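Local coordinates for putative glucarate dehydratase (Pseudomonas fluorescens, PDB 4IT1), which probably catalyses the magnesium-dependent dehydration of D-glucarate to 5-dehydro-4-deoxy-D-glucarate, as a member of the mandelate racemase/muconate lactonizing enzyme family, at residues 40-45 with 426-431; 48-53 with 421-426; 162-167 with 394-399. All blocks are in the same frame, centred on the assembly; numbering follows the deposited sequence.

Interaction 1 of 3, residues 40-45 with 426-431; sequences LLNASG and RDDVRQ. With TLA (L(+)-tartaric acid), chain F.
The amide of Asn42 meets the carboxylate of Asp428 in the one hydrogen bond that joins the two segments. Asn42 ND2 donates to Asp428 OD2 over 2.7 Å. The amide and carboxylate planes are only 14° apart, while the two side chains cross at about a right angle. With Asn42 CG between its backbone N and carbonyl carbon (chi1 69°), Asn42 OD1 turns back to the backbone while ND2 faces Asp428. Asn42 OD1 accepts from Gly45 N at 2.8 Å, an Asx motif that helps fix the rotation of the amide. Asp427, at the N-cap of the helix, accepts from Arg430 N through its OD1.

The charged part is a salt bridge inside 426-431. Arg426 grips Asp428 side-on: Arg426 NE reaches Asp428 OD1 at 2.8 Å and Arg426 NH2 reaches Asp428 OD2 at 3.0 Å, both in the guanidinium plane. Asp428 OD2 therefore takes two donors. An alanine in place of Asp428 would probably leave the Arg426 guanidinium without its countercharge and Asn42 ND2 without its acceptor across the contact.

Both donors go on to L(+)-tartaric acid, probably from the crystallisation liquor. Asn42 ND2 binds TLA O41 at 2.9 Å, and Arg426 NH2 binds TLA O2 at 2.8 Å. His47 also binds the tartrate.

Van der Waals contact is slight: Val429 CG2 lies 3.8 Å from Ser44 O, which accepts from Trp439.

The contact sits beside the active site, with Asn42 close to Lys215, the predicted proton acceptor. It joins the loop between strands 25-36 and 50-60 to the start of helix 428-433.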
loop_
_atom_site.group_PDB
_atom_site.type_symbol
_atom_site.label_atom_id
_atom_site.label_comp_id
_atom_site.label_asym_id
_atom_site.label_seq_id
_atom_site.Cartn_x
_atom_site.Cartn_y
_atom_site.Cartn_z
ATOM N N LEU A 40 -24.502 -24.832 11.482
ATOM C CA LEU A 40 -24.802 -23.633 10.691
ATOM C C LEU A 40 -25.007 -23.956 9.207
ATOM O O LEU A 40 -24.150 -24.564 8.569
ATOM C CB LEU A 40 -23.701 -22.579 10.878
ATOM C CG LEU A 40 -23.399 -22.178 12.334
ATOM C CD1 LEU A 40 -22.204 -21.240 12.429
ATOM C CD2 LEU A 40 -24.631 -21.575 13.009
ATOM N N LEU A 41 -26.159 -23.548 8.679
ATOM C CA LEU A 41 -26.523 -23.768 7.284
ATOM C C LEU A 41 -25.990 -22.668 6.371
ATOM O O LEU A 41 -25.994 -21.489 6.741
ATOM C CB LEU A 41 -28.043 -23.815 7.144
ATOM C CG LEU A 41 -28.806 -25.031 7.669
ATOM C CD1 LEU A 41 -30.302 -24.759 7.619
ATOM C CD2 LEU A 41 -28.465 -26.273 6.859
ATOM N N ASN A 42 -25.533 -23.058 5.182
ATOM C CA ASN A 42 -25.098 -22.100 4.160
ATOM C C ASN A 42 -25.436 -22.564 2.736
ATOM O O ASN A 42 -26.123 -23.569 2.555
ATOM C CB ASN A 42 -23.606 -21.780 4.309
ATOM C CG ASN A 42 -22.712 -22.958 3.967
ATOM O OD1 ASN A 42 -23.021 -23.753 3.077
ATOM N ND2 ASN A 42 -21.589 -23.067 4.661
ATOM N N ALA A 43 -24.943 -21.833 1.739
ATOM C CA ALA A 43 -25.216 -22.132 0.334
ATOM C C ALA A 43 -24.769 -23.546 -0.066
ATOM O O ALA A 43 -25.537 -24.285 -0.674
ATOM C CB ALA A 43 -24.557 -21.091 -0.561
ATOM N N SER A 44 -23.540 -23.894 0.311
ATOM C CA SER A 44 -22.899 -25.169 0.007
ATOM C C SER A 44 -23.485 -26.373 0.757
ATOM O O SER A 44 -23.494 -27.494 0.238
ATOM C CB SER A 44 -21.406 -25.067 0.323
ATOM O OG SER A 44 -20.768 -24.164 -0.559
ATOM N N GLY A 45 -23.950 -26.145 1.980
ATOM C CA GLY A 45 -24.554 -27.207 2.776
ATOM C C GLY A 45 -24.707 -26.844 4.239
ATOM O O GLY A 45 -25.562 -26.025 4.593
ATOM N N ARG A 426 -12.282 -29.219 5.765
ATOM C CA ARG A 426 -13.701 -28.868 5.865
ATOM C C ARG A 426 -14.479 -29.326 4.628
ATOM O O ARG A 426 -13.977 -29.220 3.510
ATOM C CB ARG A 426 -13.846 -27.358 6.046
ATOM C CG ARG A 426 -15.262 -26.829 5.940
ATOM C CD ARG A 426 -15.216 -25.314 5.989
ATOM N NE ARG A 426 -16.532 -24.702 5.885
ATOM C CZ ARG A 426 -16.735 -23.391 5.846
ATOM N NH1 ARG A 426 -15.701 -22.558 5.886
ATOM N NH2 ARG A 426 -17.967 -22.913 5.757
ATOM N N ASP A 427 -15.699 -29.823 4.846
ATOM C CA ASP A 427 -16.583 -30.251 3.771
ATOM C C ASP A 427 -18.051 -30.105 4.114
ATOM O O ASP A 427 -18.712 -31.074 4.506
ATOM C CB ASP A 427 -16.306 -31.699 3.368
ATOM C CG ASP A 427 -16.769 -32.012 1.938
ATOM O OD1 ASP A 427 -17.776 -31.425 1.465
ATOM O OD2 ASP A 427 -16.117 -32.855 1.287
ATOM N N ASP A 428 -18.576 -28.902 3.925
ATOM C CA ASP A 428 -19.989 -28.654 4.177
ATOM C C ASP A 428 -20.876 -29.493 3.250
ATOM O O ASP A 428 -22.034 -29.789 3.576
ATOM C CB ASP A 428 -20.319 -27.167 4.020
ATOM C CG ASP A 428 -19.504 -26.268 4.945
ATOM O OD1 ASP A 428 -18.427 -26.686 5.436
ATOM O OD2 ASP A 428 -19.942 -25.113 5.157
ATOM N N VAL A 429 -20.327 -29.866 2.092
ATOM C CA VAL A 429 -21.083 -30.605 1.084
ATOM C C VAL A 429 -21.259 -32.066 1.503
ATOM O O VAL A 429 -22.387 -32.563 1.532
ATOM C CB VAL A 429 -20.445 -30.526 -0.326
ATOM C CG1 VAL A 429 -21.365 -31.163 -1.358
ATOM C CG2 VAL A 429 -20.141 -29.087 -0.711
ATOM N N ARG A 430 -20.155 -32.749 1.821
ATOM C CA ARG A 430 -20.256 -34.102 2.379
ATOM C C ARG A 430 -21.154 -34.097 3.614
ATOM O O ARG A 430 -22.053 -34.935 3.748
ATOM C CB ARG A 430 -18.884 -34.674 2.733
ATOM C CG ARG A 430 -18.932 -36.175 3.005
ATOM C CD ARG A 430 -17.581 -36.867 2.832
ATOM N NE ARG A 430 -17.005 -36.743 1.481
ATOM C CZ ARG A 430 -17.562 -37.205 0.359
ATOM N NH1 ARG A 430 -16.943 -37.036 -0.799
ATOM N NH2 ARG A 430 -18.745 -37.811 0.380
ATOM N N GLN A 431 -20.923 -33.126 4.495
ATOM C CA GLN A 431 -21.676 -33.036 5.735
ATOM C C GLN A 431 -23.168 -32.944 5.471
ATOM O O GLN A 431 -23.943 -33.649 6.108
ATOM C CB GLN A 431 -21.182 -31.866 6.595
ATOM C CG GLN A 431 -21.764 -31.820 8.005
ATOM C CD GLN A 431 -21.440 -33.053 8.841
ATOM O OE1 GLN A 431 -20.366 -33.652 8.723
ATOM N NE2 GLN A 431 -22.374 -33.432 9.701
HETATM O O1 TLA F . -18.147 -17.060 3.765
HETATM O O11 TLA F . -18.288 -18.814 2.515
HETATM C C1 TLA F . -18.250 -18.275 3.625
HETATM C C2 TLA F . -18.352 -19.113 4.841
HETATM O O2 TLA F . -18.085 -20.434 4.463
HETATM C C3 TLA F . -19.774 -19.057 5.329
HETATM O O3 TLA F . -20.621 -19.411 4.253
HETATM C C4 TLA F . -19.944 -20.082 6.388
HETATM O O4 TLA F . -19.048 -20.200 7.218
HETATM O O41 TLA F . -20.934 -20.794 6.350
#

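Interaction 2 of 3, residues 48-53 with 421-426; sequences EPFALR and CGIRQR
Glu48 lies against Ile423, the two side chains coming from opposite directions. Glu48 CB starts 3.9 Å from Ile423 CD1. The chain runs out extended from CG, and CD passes the CG2 and CD1 methyls of Ile423. At the tip the oxygens part. Glu48 OE1 rests 3.4 Å from Ile423 CG2 and accepts from a water; a second leg from this water to Gln425 O is doubtful. Glu48 OE2 turns to the backbone of Arg426, 3.5 Å from Arg426 CA, and accepts from Asp427 N.

Ile423 CD1 also reaches Phe50, at the ring edge and 3.8 Å from Phe50 CB. Cys421 CB lies over one face of the Phe50 ring, 4.1 Å from the centroid, as a CH-pi contact. Cys421 SG stands obliquely to the same ring. The Tyr182 and Phe50 rings meet with their planes at about 90°. Leu52 ends the apolar row. With its CG anti to the carbonyl carbon (chi1 -41°), its methyls lie against the 423-424 backbone, Leu52 CD2 3.5 Å from Ile423 O.

Strand 50-60 and the residues just before it are thus joined to the loop after helix 408-421. The direct contact is mainly van der Waals and CH-pi. The polar end of Glu48 finds its partner in Asp427 N, just before helix 428-433.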
loop_
_atom_site.group_PDB
_atom_site.type_symbol
_atom_site.label_atom_id
_atom_site.label_comp_id
_atom_site.label_asym_id
_atom_site.label_seq_id
_atom_site.Cartn_x
_atom_site.Cartn_y
_atom_site.Cartn_z
ATOM N N GLU A 48 -19.800 -28.821 9.816
ATOM C CA GLU A 48 -19.476 -30.001 10.597
ATOM C C GLU A 48 -19.473 -29.638 12.092
ATOM O O GLU A 48 -19.243 -28.476 12.445
ATOM C CB GLU A 48 -18.107 -30.513 10.163
ATOM C CG GLU A 48 -18.142 -31.212 8.813
ATOM C CD GLU A 48 -16.802 -31.195 8.118
ATOM O OE1 GLU A 48 -16.095 -32.219 8.182
ATOM O OE2 GLU A 48 -16.451 -30.157 7.517
ATOM N N PRO A 49 -19.727 -30.624 12.977
ATOM C CA PRO A 49 -19.703 -30.338 14.417
ATOM C C PRO A 49 -18.362 -29.787 14.908
ATOM O O PRO A 49 -18.290 -29.269 16.026
ATOM C CB PRO A 49 -20.002 -31.700 15.056
ATOM C CG PRO A 49 -19.664 -32.703 14.002
ATOM C CD PRO A 49 -20.031 -32.040 12.710
ATOM N N PHE A 50 -17.320 -29.889 14.082
ATOM C CA PHE A 50 -16.035 -29.255 14.394
ATOM C C PHE A 50 -15.517 -28.423 13.233
ATOM O O PHE A 50 -15.924 -28.616 12.088
ATOM C CB PHE A 50 -14.997 -30.281 14.859
ATOM C CG PHE A 50 -15.438 -31.059 16.065
ATOM C CD1 PHE A 50 -15.220 -30.560 17.348
ATOM C CD2 PHE A 50 -16.109 -32.273 15.922
ATOM C CE1 PHE A 50 -15.645 -31.268 18.465
ATOM C CE2 PHE A 50 -16.536 -32.985 17.036
ATOM C CZ PHE A 50 -16.303 -32.482 18.310
ATOM N N ALA A 51 -14.636 -27.480 13.556
ATOM C CA ALA A 51 -14.001 -26.618 12.572
ATOM C C ALA A 51 -12.532 -26.453 12.943
ATOM O O ALA A 51 -12.188 -26.403 14.124
ATOM C CB ALA A 51 -14.710 -25.271 12.505
ATOM N N LEU A 52 -11.673 -26.376 11.932
ATOM C CA LEU A 52 -10.225 -26.405 12.127
ATOM C C LEU A 52 -9.585 -25.020 12.048
ATOM O O LEU A 52 -10.201 -24.064 11.565
ATOM C CB LEU A 52 -9.576 -27.334 11.096
ATOM C CG LEU A 52 -10.288 -28.661 10.786
ATOM C CD1 LEU A 52 -9.590 -29.409 9.653
ATOM C CD2 LEU A 52 -10.406 -29.530 12.032
ATOM N N ARG A 53 -8.341 -24.931 12.520
ATOM C CA ARG A 53 -7.609 -23.674 12.620
ATOM C C ARG A 53 -6.189 -24.003 13.031
ATOM O O ARG A 53 -5.951 -25.047 13.626
ATOM C CB ARG A 53 -8.250 -22.761 13.679
ATOM C CG ARG A 53 -8.038 -21.271 13.458
ATOM C CD ARG A 53 -9.050 -20.693 12.473
ATOM N NE ARG A 53 -8.675 -19.342 12.055
ATOM C CZ ARG A 53 -9.180 -18.707 11.001
ATOM N NH1 ARG A 53 -10.091 -19.291 10.233
ATOM N NH2 ARG A 53 -8.765 -17.482 10.711
ATOM N N CYS A 421 -11.172 -35.480 16.437
ATOM C CA CYS A 421 -12.439 -35.153 15.760
ATOM C C CYS A 421 -12.614 -35.891 14.436
ATOM O O CYS A 421 -13.741 -36.151 14.015
ATOM C CB CYS A 421 -12.620 -33.641 15.566
ATOM S SG CYS A 421 -11.415 -32.871 14.465
ATOM N N GLY A 422 -11.497 -36.230 13.794
ATOM C CA GLY A 422 -11.527 -36.973 12.538
ATOM C C GLY A 422 -11.844 -36.115 11.325
ATOM O O GLY A 422 -12.287 -36.628 10.294
ATOM N N ILE A 423 -11.626 -34.806 11.450
ATOM C CA ILE A 423 -11.756 -33.882 10.322
ATOM C C ILE A 423 -10.381 -33.299 10.001
ATOM O O ILE A 423 -9.695 -32.790 10.887
ATOM C CB ILE A 423 -12.785 -32.756 10.604
ATOM C CG1 ILE A 423 -14.133 -33.352 11.034
ATOM C CG2 ILE A 423 -12.970 -31.865 9.375
ATOM C CD1 ILE A 423 -15.066 -32.378 11.724
ATOM N N ARG A 424 -9.975 -33.391 8.738
ATOM C CA ARG A 424 -8.677 -32.858 8.296
ATOM C C ARG A 424 -8.816 -31.800 7.194
ATOM O O ARG A 424 -7.863 -31.063 6.898
ATOM C CB ARG A 424 -7.736 -33.989 7.861
ATOM C CG ARG A 424 -7.283 -34.912 8.989
ATOM C CD ARG A 424 -6.534 -34.158 10.082
ATOM N NE ARG A 424 -6.243 -34.996 11.248
ATOM C CZ ARG A 424 -7.087 -35.230 12.253
ATOM N NH1 ARG A 424 -8.307 -34.701 12.262
ATOM N NH2 ARG A 424 -6.707 -36.007 13.256
ATOM N N GLN A 425 -10.008 -31.746 6.596
ATOM C CA GLN A 425 -10.387 -30.728 5.620
ATOM C C GLN A 425 -11.880 -30.483 5.727
ATOM O O GLN A 425 -12.657 -31.428 5.777
ATOM C CB GLN A 425 -10.060 -31.181 4.206
ATOM C CG GLN A 425 -8.670 -30.791 3.739
ATOM C CD GLN A 425 -8.566 -30.737 2.224
ATOM O OE1 GLN A 425 -8.015 -31.646 1.593
ATOM N NE2 GLN A 425 -9.110 -29.672 1.631
ATOM N N ARG A 426 -12.282 -29.219 5.765
ATOM C CA ARG A 426 -13.701 -28.868 5.865
ATOM C C ARG A 426 -14.479 -29.326 4.628
ATOM O O ARG A 426 -13.977 -29.220 3.510
ATOM C CB ARG A 426 -13.846 -27.358 6.046
ATOM C CG ARG A 426 -15.262 -26.829 5.940
ATOM C CD ARG A 426 -15.216 -25.314 5.989
ATOM N NE ARG A 426 -16.532 -24.702 5.885
ATOM C CZ ARG A 426 -16.735 -23.391 5.846
ATOM N NH1 ARG A 426 -15.701 -22.558 5.886
ATOM N NH2 ARG A 426 -17.967 -22.913 5.757
HETATM O O HOH W 1 -14.371 -33.078 6.331
#

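Interaction 3 of 3, residues 162-167 with 394-399; sequences DEVPFS and VKITRA
Val164 and Val394 face each other as an antiparallel hydrogen-bonded pair. Val164 N donates to Val394 O at 3.1 Å. Val394 N returns a bond of the same length to Val164 O. Both backbone groups of each valine are thus satisfied across the contact. The next pair, Glu163 with Lys395, is non-hydrogen-bonded. Beyond it, Ile396 N donates to Asp162 O over 2.7 Å. That bond is nearly straight at 175°, although the donor stands above the carbonyl plane.

The carbonyls carry weaker contacts as well. Lys395 CA approaches Asp162 O, and Glu163 CA approaches Val394 O, each as a CA-H...O contact of 3.5 Å.

Side chains divide between the two faces of the sheet. On one, Glu163 and Lys395 lie side by side and point the same way. Their salt bridge, Glu163 OE2 to Lys395 NZ, is 3.5 Å. A bend at chi2 (91°) goes with Lys395 lying beside Glu163, and Glu163 OE2 is 3.3 Å from Lys395 CE.

On the other face Val164 and Val394 are buried. Val394 CG2 packs obliquely on the Phe166 ring, 3.6 Å from Phe166 CE2. Ile396 CG1 lies loosely against Val164 CG2. Met352, Met354 and His356 of helix 348-360 cover this side.

Strand 393-395 is here the antiparallel edge partner of strand 163-170, beside the parallel strands of the family's barrel domain. The three backbone bonds carry the pairing. The salt bridge, on the more exposed side, is probably a lesser addition that rests mainly on charge.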
loop_
_atom_site.group_PDB
_atom_site.type_symbol
_atom_site.label_atom_id
_atom_site.label_comp_id
_atom_site.label_asym_id
_atom_site.label_seq_id
_atom_site.Cartn_x
_atom_site.Cartn_y
_atom_site.Cartn_z
ATOM N N ASP A 162 -10.277 4.099 17.849
ATOM C CA ASP A 162 -9.899 3.263 18.992
ATOM C C ASP A 162 -10.915 2.142 19.208
ATOM O O ASP A 162 -10.745 1.282 20.082
ATOM C CB ASP A 162 -9.736 4.111 20.266
ATOM C CG ASP A 162 -10.947 4.991 20.556
ATOM O OD1 ASP A 162 -12.093 4.541 20.349
ATOM O OD2 ASP A 162 -10.749 6.142 21.004
ATOM N N GLU A 163 -11.980 2.174 18.413
ATOM C CA GLU A 163 -13.034 1.175 18.453
ATOM C C GLU A 163 -13.430 0.794 17.028
ATOM O O GLU A 163 -13.624 1.669 16.177
ATOM C CB GLU A 163 -14.244 1.712 19.203
ATOM C CG GLU A 163 -14.040 1.819 20.702
ATOM C CD GLU A 163 -15.339 2.018 21.456
ATOM O OE1 GLU A 163 -16.387 2.224 20.806
ATOM O OE2 GLU A 163 -15.310 1.964 22.702
ATOM N N VAL A 164 -13.545 -0.509 16.777
ATOM C CA VAL A 164 -13.895 -1.032 15.453
ATOM C C VAL A 164 -15.274 -1.683 15.496
ATOM O O VAL A 164 -15.466 -2.673 16.205
ATOM C CB VAL A 164 -12.853 -2.052 14.945
ATOM C CG1 VAL A 164 -13.269 -2.612 13.591
ATOM C CG2 VAL A 164 -11.472 -1.411 14.851
ATOM N N PRO A 165 -16.243 -1.125 14.744
ATOM C CA PRO A 165 -17.609 -1.667 14.775
ATOM C C PRO A 165 -17.722 -3.022 14.059
ATOM O O PRO A 165 -16.911 -3.333 13.181
ATOM C CB PRO A 165 -18.439 -0.594 14.056
ATOM C CG PRO A 165 -17.467 0.120 13.169
ATOM C CD PRO A 165 -16.104 0.004 13.805
ATOM N N PHE A 166 -18.709 -3.818 14.462
ATOM C CA PHE A 166 -18.957 -5.132 13.882
ATOM C C PHE A 166 -20.443 -5.372 13.810
ATOM O O PHE A 166 -21.210 -4.752 14.545
ATOM C CB PHE A 166 -18.325 -6.235 14.728
ATOM C CG PHE A 166 -16.864 -6.438 14.469
ATOM C CD1 PHE A 166 -16.436 -7.330 13.491
ATOM C CD2 PHE A 166 -15.911 -5.748 15.212
ATOM C CE1 PHE A 166 -15.084 -7.531 13.261
ATOM C CE2 PHE A 166 -14.555 -5.943 14.981
ATOM C CZ PHE A 166 -14.142 -6.835 14.002
ATOM N N SER A 167 -20.850 -6.277 12.928
ATOM C CA SER A 167 -22.255 -6.633 12.825
ATOM C C SER A 167 -22.524 -7.952 13.525
ATOM O O SER A 167 -21.596 -8.669 13.930
ATOM C CB SER A 167 -22.709 -6.688 11.360
ATOM O OG SER A 167 -21.898 -7.563 10.601
ATOM N N VAL A 394 -14.813 -3.545 19.125
ATOM C CA VAL A 394 -13.607 -4.096 19.706
ATOM C C VAL A 394 -12.656 -2.935 19.996
ATOM O O VAL A 394 -12.312 -2.161 19.095
ATOM C CB VAL A 394 -12.948 -5.106 18.742
ATOM C CG1 VAL A 394 -11.605 -5.568 19.266
ATOM C CG2 VAL A 394 -13.858 -6.304 18.511
ATOM N N LYS A 395 -12.245 -2.817 21.260
ATOM C CA LYS A 395 -11.340 -1.756 21.703
ATOM C C LYS A 395 -9.900 -1.989 21.270
ATOM O O LYS A 395 -9.352 -3.075 21.467
ATOM C CB LYS A 395 -11.381 -1.611 23.231
ATOM C CG LYS A 395 -12.277 -0.499 23.753
ATOM C CD LYS A 395 -13.694 -0.974 24.035
ATOM C CE LYS A 395 -14.357 -0.087 25.080
ATOM N NZ LYS A 395 -15.806 -0.386 25.256
ATOM N N ILE A 396 -9.292 -0.956 20.692
ATOM C CA ILE A 396 -7.852 -0.950 20.443
ATOM C C ILE A 396 -7.188 -0.212 21.605
ATOM O O ILE A 396 -7.523 0.943 21.888
ATOM C CB ILE A 396 -7.492 -0.277 19.090
ATOM C CG1 ILE A 396 -8.312 -0.876 17.940
ATOM C CG2 ILE A 396 -5.994 -0.363 18.803
ATOM C CD1 ILE A 396 -8.090 -2.358 17.706
ATOM N N THR A 397 -6.257 -0.886 22.275
ATOM C CA THR A 397 -5.611 -0.336 23.469
ATOM C C THR A 397 -4.122 -0.067 23.254
ATOM O O THR A 397 -3.611 -0.171 22.136
ATOM C CB THR A 397 -5.802 -1.247 24.704
ATOM O OG1 THR A 397 -4.866 -2.334 24.661
ATOM C CG2 THR A 397 -7.230 -1.790 24.776
ATOM N N ARG A 398 -3.434 0.280 24.338
ATOM C CA ARG A 398 -2.006 0.584 24.291
ATOM C C ARG A 398 -1.135 -0.646 24.571
ATOM O O ARG A 398 0.100 -0.562 24.508
ATOM C CB ARG A 398 -1.662 1.735 25.258
ATOM C CG ARG A 398 -2.225 3.105 24.875
ATOM C CD ARG A 398 -1.726 3.593 23.517
ATOM N NE ARG A 398 -0.268 3.538 23.392
ATOM C CZ ARG A 398 0.403 3.814 22.276
ATOM N NH1 ARG A 398 1.728 3.736 22.259
ATOM N NH2 ARG A 398 -0.248 4.163 21.173
ATOM N N ALA A 399 -1.782 -1.777 24.872
ATOM C CA ALA A 399 -1.097 -3.066 25.069
ATOM C C ALA A 399 -0.199 -3.392 23.875
ATOM O O ALA A 399 -0.597 -3.157 22.723
ATOM C CB ALA A 399 -2.108 -4.177 25.292
#

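Overall arrangement
Interactions 1 and 2 are neighbours, with centres 12 Å apart. They share Arg426 and touch through Glu48 and the tail residues that follow Arg426. Together they join the region around strand 50-60, in the N-terminal domain, to the tail that follows helix 408-421. Interaction 3 lies across the chain's centre, about 32 and 30 Å from the other two between centres. It adds strand 393-395 antiparallel to strand 163-170, the first of the parallel barrel strands, as fits the barrel domain of this family. Along the chain the contacts are nested: 1 encloses 2, and 2 encloses 3. The C-terminal tail thus returns to the N-terminal part, near the active site, after the barrel domain is complete.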